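Insecticidal Delta-Endotoxin Cry8Ea1 (Bacillus Thuringiensis, PDB 3EB7) is an insecticidal crystal toxin active against soil-dwelling larvae of Holotrichia parallela, probably killing them by forming pores in the membranes of gut cells. Local coordinates at residues 48-59 with 130-139. Sequence-based numbering, arbitrary orientation.
Sequences WEIFMEQVEALI and VPLLSVYAQA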
loop_
_atom_site.group_PDB
_atom_site.type_symbol
_atom_site.label_atom_id
_atom_site.label_comp_id
_atom_site.label_asym_id
_atom_site.label_seq_id
_atom_site.Cartn_x
_atom_site.Cartn_y
_atom_site.Cartn_z
ATOM N N TRP A 48 13.602 -6.347 -15.462
ATOM C CA TRP A 48 14.369 -5.760 -14.357
ATOM C C TRP A 48 15.068 -4.417 -14.687
ATOM O O TRP A 48 15.272 -3.573 -13.797
ATOM C CB TRP A 48 15.381 -6.774 -13.813
ATOM C CG TRP A 48 14.725 -8.079 -13.383
ATOM C CD1 TRP A 48 14.499 -9.170 -14.151
ATOM C CD2 TRP A 48 14.190 -8.377 -12.093
ATOM N NE1 TRP A 48 13.873 -10.158 -13.416
ATOM C CE2 TRP A 48 13.676 -9.695 -12.145
ATOM C CE3 TRP A 48 14.128 -7.669 -10.885
ATOM C CZ2 TRP A 48 13.090 -10.317 -11.035
ATOM C CZ3 TRP A 48 13.560 -8.275 -9.796
ATOM C CH2 TRP A 48 13.032 -9.585 -9.872
ATOM N N GLU A 49 15.445 -4.239 -15.957
ATOM C CA GLU A 49 16.018 -2.969 -16.428
ATOM C C GLU A 49 14.978 -1.865 -16.281
ATOM O O GLU A 49 15.316 -0.780 -15.907
ATOM C CB GLU A 49 16.516 -3.087 -17.886
ATOM C CG GLU A 49 16.666 -1.760 -18.637
ATOM C CD GLU A 49 17.845 -0.885 -18.145
ATOM O OE1 GLU A 49 18.557 -1.272 -17.199
ATOM O OE2 GLU A 49 18.063 0.219 -18.726
ATOM N N ILE A 50 13.707 -2.164 -16.550
ATOM C CA ILE A 50 12.608 -1.229 -16.266
ATOM C C ILE A 50 12.506 -0.738 -14.793
ATOM O O ILE A 50 12.232 0.447 -14.557
ATOM C CB ILE A 50 11.275 -1.823 -16.807
ATOM C CG1 ILE A 50 11.388 -1.972 -18.334
ATOM C CG2 ILE A 50 10.033 -0.961 -16.407
ATOM C CD1 ILE A 50 10.301 -2.831 -18.961
ATOM N N PHE A 51 12.717 -1.626 -13.827
ATOM C CA PHE A 51 12.804 -1.274 -12.401
ATOM C C PHE A 51 13.962 -0.310 -12.094
ATOM O O PHE A 51 13.836 0.600 -11.253
ATOM C CB PHE A 51 12.910 -2.543 -11.508
ATOM C CG PHE A 51 11.619 -3.329 -11.401
ATOM C CD1 PHE A 51 11.556 -4.653 -11.806
ATOM C CD2 PHE A 51 10.464 -2.741 -10.862
ATOM C CE1 PHE A 51 10.352 -5.392 -11.710
ATOM C CE2 PHE A 51 9.256 -3.467 -10.740
ATOM C CZ PHE A 51 9.204 -4.783 -11.179
ATOM N N MET A 52 15.082 -0.505 -12.783
ATOM C CA MET A 52 16.235 0.363 -12.601
ATOM C C MET A 52 15.970 1.739 -13.202
ATOM O O MET A 52 16.206 2.777 -12.558
ATOM C CB MET A 52 17.476 -0.249 -13.239
ATOM C CG MET A 52 17.917 -1.530 -12.617
ATOM S SD MET A 52 19.498 -2.070 -13.373
ATOM C CE MET A 52 19.652 -3.711 -12.636
ATOM N N GLU A 53 15.468 1.749 -14.428
ATOM C CA GLU A 53 15.110 2.994 -15.102
ATOM C C GLU A 53 14.106 3.828 -14.302
ATOM O O GLU A 53 14.214 5.065 -14.225
ATOM C CB GLU A 53 14.591 2.713 -16.517
ATOM C CG GLU A 53 15.644 2.069 -17.429
ATOM C CD GLU A 53 15.142 1.828 -18.873
ATOM O OE1 GLU A 53 13.989 2.170 -19.209
ATOM O OE2 GLU A 53 15.906 1.281 -19.695
ATOM N N GLN A 54 13.130 3.156 -13.714
ATOM C CA GLN A 54 12.168 3.822 -12.829
ATOM C C GLN A 54 12.843 4.662 -11.732
ATOM O O GLN A 54 12.649 5.855 -11.645
ATOM C CB GLN A 54 11.235 2.777 -12.182
ATOM C CG GLN A 54 10.288 3.386 -11.198
ATOM C CD GLN A 54 9.639 2.361 -10.277
ATOM O OE1 GLN A 54 8.527 2.588 -9.790
ATOM N NE2 GLN A 54 10.314 1.238 -10.043
ATOM N N VAL A 55 13.639 4.023 -10.885
ATOM C CA VAL A 55 14.154 4.711 -9.709
ATOM C C VAL A 55 15.238 5.710 -10.140
ATOM O O VAL A 55 15.341 6.764 -9.564
ATOM C CB VAL A 55 14.558 3.700 -8.605
ATOM C CG1 VAL A 55 14.895 4.405 -7.269
ATOM C CG2 VAL A 55 13.382 2.713 -8.371
ATOM N N GLU A 56 16.014 5.390 -11.179
ATOM C CA GLU A 56 16.965 6.357 -11.766
ATOM C C GLU A 56 16.267 7.634 -12.236
ATOM O O GLU A 56 16.761 8.740 -12.004
ATOM C CB GLU A 56 17.795 5.735 -12.904
ATOM C CG GLU A 56 18.837 4.652 -12.474
ATOM C CD GLU A 56 19.503 3.988 -13.721
ATOM O OE1 GLU A 56 20.725 4.188 -13.971
ATOM O OE2 GLU A 56 18.778 3.287 -14.492
ATOM N N ALA A 57 15.131 7.487 -12.913
ATOM C CA ALA A 57 14.303 8.644 -13.279
ATOM C C ALA A 57 13.747 9.421 -12.037
ATOM O O ALA A 57 13.688 10.625 -12.061
ATOM C CB ALA A 57 13.160 8.226 -14.246
ATOM N N LEU A 58 13.348 8.728 -10.973
ATOM C CA LEU A 58 12.726 9.372 -9.793
ATOM C C LEU A 58 13.726 10.211 -9.004
ATOM O O LEU A 58 13.380 11.253 -8.459
ATOM C CB LEU A 58 12.111 8.316 -8.849
ATOM C CG LEU A 58 10.820 7.610 -9.295
ATOM C CD1 LEU A 58 10.399 6.595 -8.257
ATOM C CD2 LEU A 58 9.708 8.601 -9.522
ATOM N N ILE A 59 14.965 9.732 -8.946
ATOM C CA ILE A 59 16.006 10.375 -8.166
ATOM C C ILE A 59 17.052 11.136 -9.001
ATOM O O ILE A 59 17.856 11.876 -8.452
ATOM C CB ILE A 59 16.718 9.342 -7.261
ATOM C CG1 ILE A 59 17.540 8.356 -8.099
ATOM C CG2 ILE A 59 15.678 8.685 -6.303
ATOM C CD1 ILE A 59 18.377 7.395 -7.291
ATOM N N VAL A 130 19.603 2.962 -3.424
ATOM C CA VAL A 130 18.329 3.574 -3.829
ATOM C C VAL A 130 17.949 3.286 -5.312
ATOM O O VAL A 130 16.910 2.660 -5.583
ATOM C CB VAL A 130 18.310 5.097 -3.554
ATOM C CG1 VAL A 130 16.978 5.732 -4.045
ATOM C CG2 VAL A 130 18.581 5.402 -2.044
ATOM N N PRO A 131 18.791 3.703 -6.276
ATOM C CA PRO A 131 18.336 3.399 -7.642
ATOM C C PRO A 131 18.056 1.892 -7.889
ATOM O O PRO A 131 17.276 1.556 -8.780
ATOM C CB PRO A 131 19.485 3.913 -8.532
ATOM C CG PRO A 131 20.668 4.000 -7.604
ATOM C CD PRO A 131 20.101 4.369 -6.265
ATOM N N LEU A 132 18.668 1.018 -7.085
ATOM C CA LEU A 132 18.453 -0.438 -7.199
ATOM C C LEU A 132 17.386 -1.003 -6.255
ATOM O O LEU A 132 17.212 -2.208 -6.191
ATOM C CB LEU A 132 19.765 -1.207 -6.975
ATOM C CG LEU A 132 20.905 -1.077 -7.995
ATOM C CD1 LEU A 132 22.226 -1.510 -7.294
ATOM C CD2 LEU A 132 20.674 -1.901 -9.298
ATOM N N LEU A 133 16.675 -0.136 -5.542
ATOM C CA LEU A 133 15.711 -0.553 -4.495
ATOM C C LEU A 133 14.508 -1.326 -5.017
ATOM O O LEU A 133 14.136 -2.346 -4.427
ATOM C CB LEU A 133 15.193 0.652 -3.735
ATOM C CG LEU A 133 15.064 0.648 -2.210
ATOM C CD1 LEU A 133 13.801 1.388 -1.805
ATOM C CD2 LEU A 133 15.188 -0.715 -1.537
ATOM N N SER A 134 13.879 -0.860 -6.106
ATOM C CA SER A 134 12.756 -1.654 -6.658
ATOM C C SER A 134 13.186 -3.051 -7.210
ATOM O O SER A 134 12.491 -4.034 -6.972
ATOM C CB SER A 134 11.809 -0.857 -7.586
ATOM O OG SER A 134 12.443 -0.387 -8.759
ATOM N N VAL A 135 14.363 -3.149 -7.857
ATOM C CA VAL A 135 14.960 -4.460 -8.159
ATOM C C VAL A 135 15.113 -5.273 -6.858
ATOM O O VAL A 135 14.660 -6.422 -6.743
ATOM C CB VAL A 135 16.365 -4.312 -8.882
ATOM C CG1 VAL A 135 17.151 -5.643 -8.892
ATOM C CG2 VAL A 135 16.202 -3.783 -10.313
ATOM N N TYR A 136 15.759 -4.666 -5.867
ATOM C CA TYR A 136 16.005 -5.350 -4.599
ATOM C C TYR A 136 14.719 -5.886 -3.965
ATOM O O TYR A 136 14.663 -7.055 -3.603
ATOM C CB TYR A 136 16.719 -4.403 -3.651
ATOM C CG TYR A 136 17.031 -5.014 -2.306
ATOM C CD1 TYR A 136 18.321 -5.467 -2.009
ATOM C CD2 TYR A 136 16.028 -5.136 -1.318
ATOM C CE1 TYR A 136 18.607 -6.008 -0.769
ATOM C CE2 TYR A 136 16.300 -5.700 -0.077
ATOM C CZ TYR A 136 17.594 -6.109 0.204
ATOM O OH TYR A 136 17.886 -6.652 1.448
ATOM N N ALA A 137 13.693 -5.048 -3.858
ATOM C CA ALA A 137 12.362 -5.462 -3.330
ATOM C C ALA A 137 11.699 -6.642 -4.073
ATOM O O ALA A 137 11.161 -7.584 -3.449
ATOM C CB ALA A 137 11.382 -4.233 -3.237
ATOM N N GLN A 138 11.748 -6.608 -5.395
ATOM C CA GLN A 138 11.180 -7.675 -6.181
ATOM C C GLN A 138 12.000 -8.961 -6.095
ATOM O O GLN A 138 11.421 -10.067 -6.035
ATOM C CB GLN A 138 10.953 -7.214 -7.636
ATOM C CG GLN A 138 9.953 -6.051 -7.787
ATOM C CD GLN A 138 8.556 -6.363 -7.202
ATOM O OE1 GLN A 138 7.914 -5.500 -6.581
ATOM N NE2 GLN A 138 8.102 -7.588 -7.382
ATOM N N ALA A 139 13.330 -8.852 -6.055
ATOM C CA ALA A 139 14.174 -10.050 -5.886
ATOM C C ALA A 139 14.050 -10.683 -4.480
ATOM O O ALA A 139 13.953 -11.926 -4.324
ATOM C CB ALA A 139 15.641 -9.709 -6.200
#
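V135 is a bump on helix 133-139 that fits a hollow on helix 48-59 between W48, F51 and M52. Its CG2 touches M52 CG and F51 CB, each at 3.7 Å, and also meets the carbonyl oxygen of W48, while CG1 touches CE3 of the W48 indole. One turn on, Q138 fills the next hollow, between the W48 and F51 rings. Its CG lies over one face of the F51 ring, 4.0 Å from the centroid, as a CH-pi contact, and its CB meets W48 CZ3 at 3.5 Å. Q138 bends at chi2 (-58°), its amide plane ending 10° from the F51 ring plane, though CG covers the face. M52, extended beyond CG, runs alongside L132, methyl to methyl. Further along helix 48-59, V55 presses on the type I turn V130-L133 that leads into helix 133-139: CG1 rests 3.2 Å from V130 O, and CG2 meets S134 OG at 3.3 Å. The last bump is I59, whose CD1 abuts P131 CD at 3.6 Å, across the proline ring, and also reaches V130 CG1. Helices 2-20, 65-93 and 198-220 pack around this buried seam. The segment axes pass 8.3 Å apart in broadly opposite directions (139°). Here the second half of the broken helix 26-40/47-59 packs on the start of the central helix 133-153, in the N-terminal helical bundle of three-domain Cry toxins generally linked to membrane insertion.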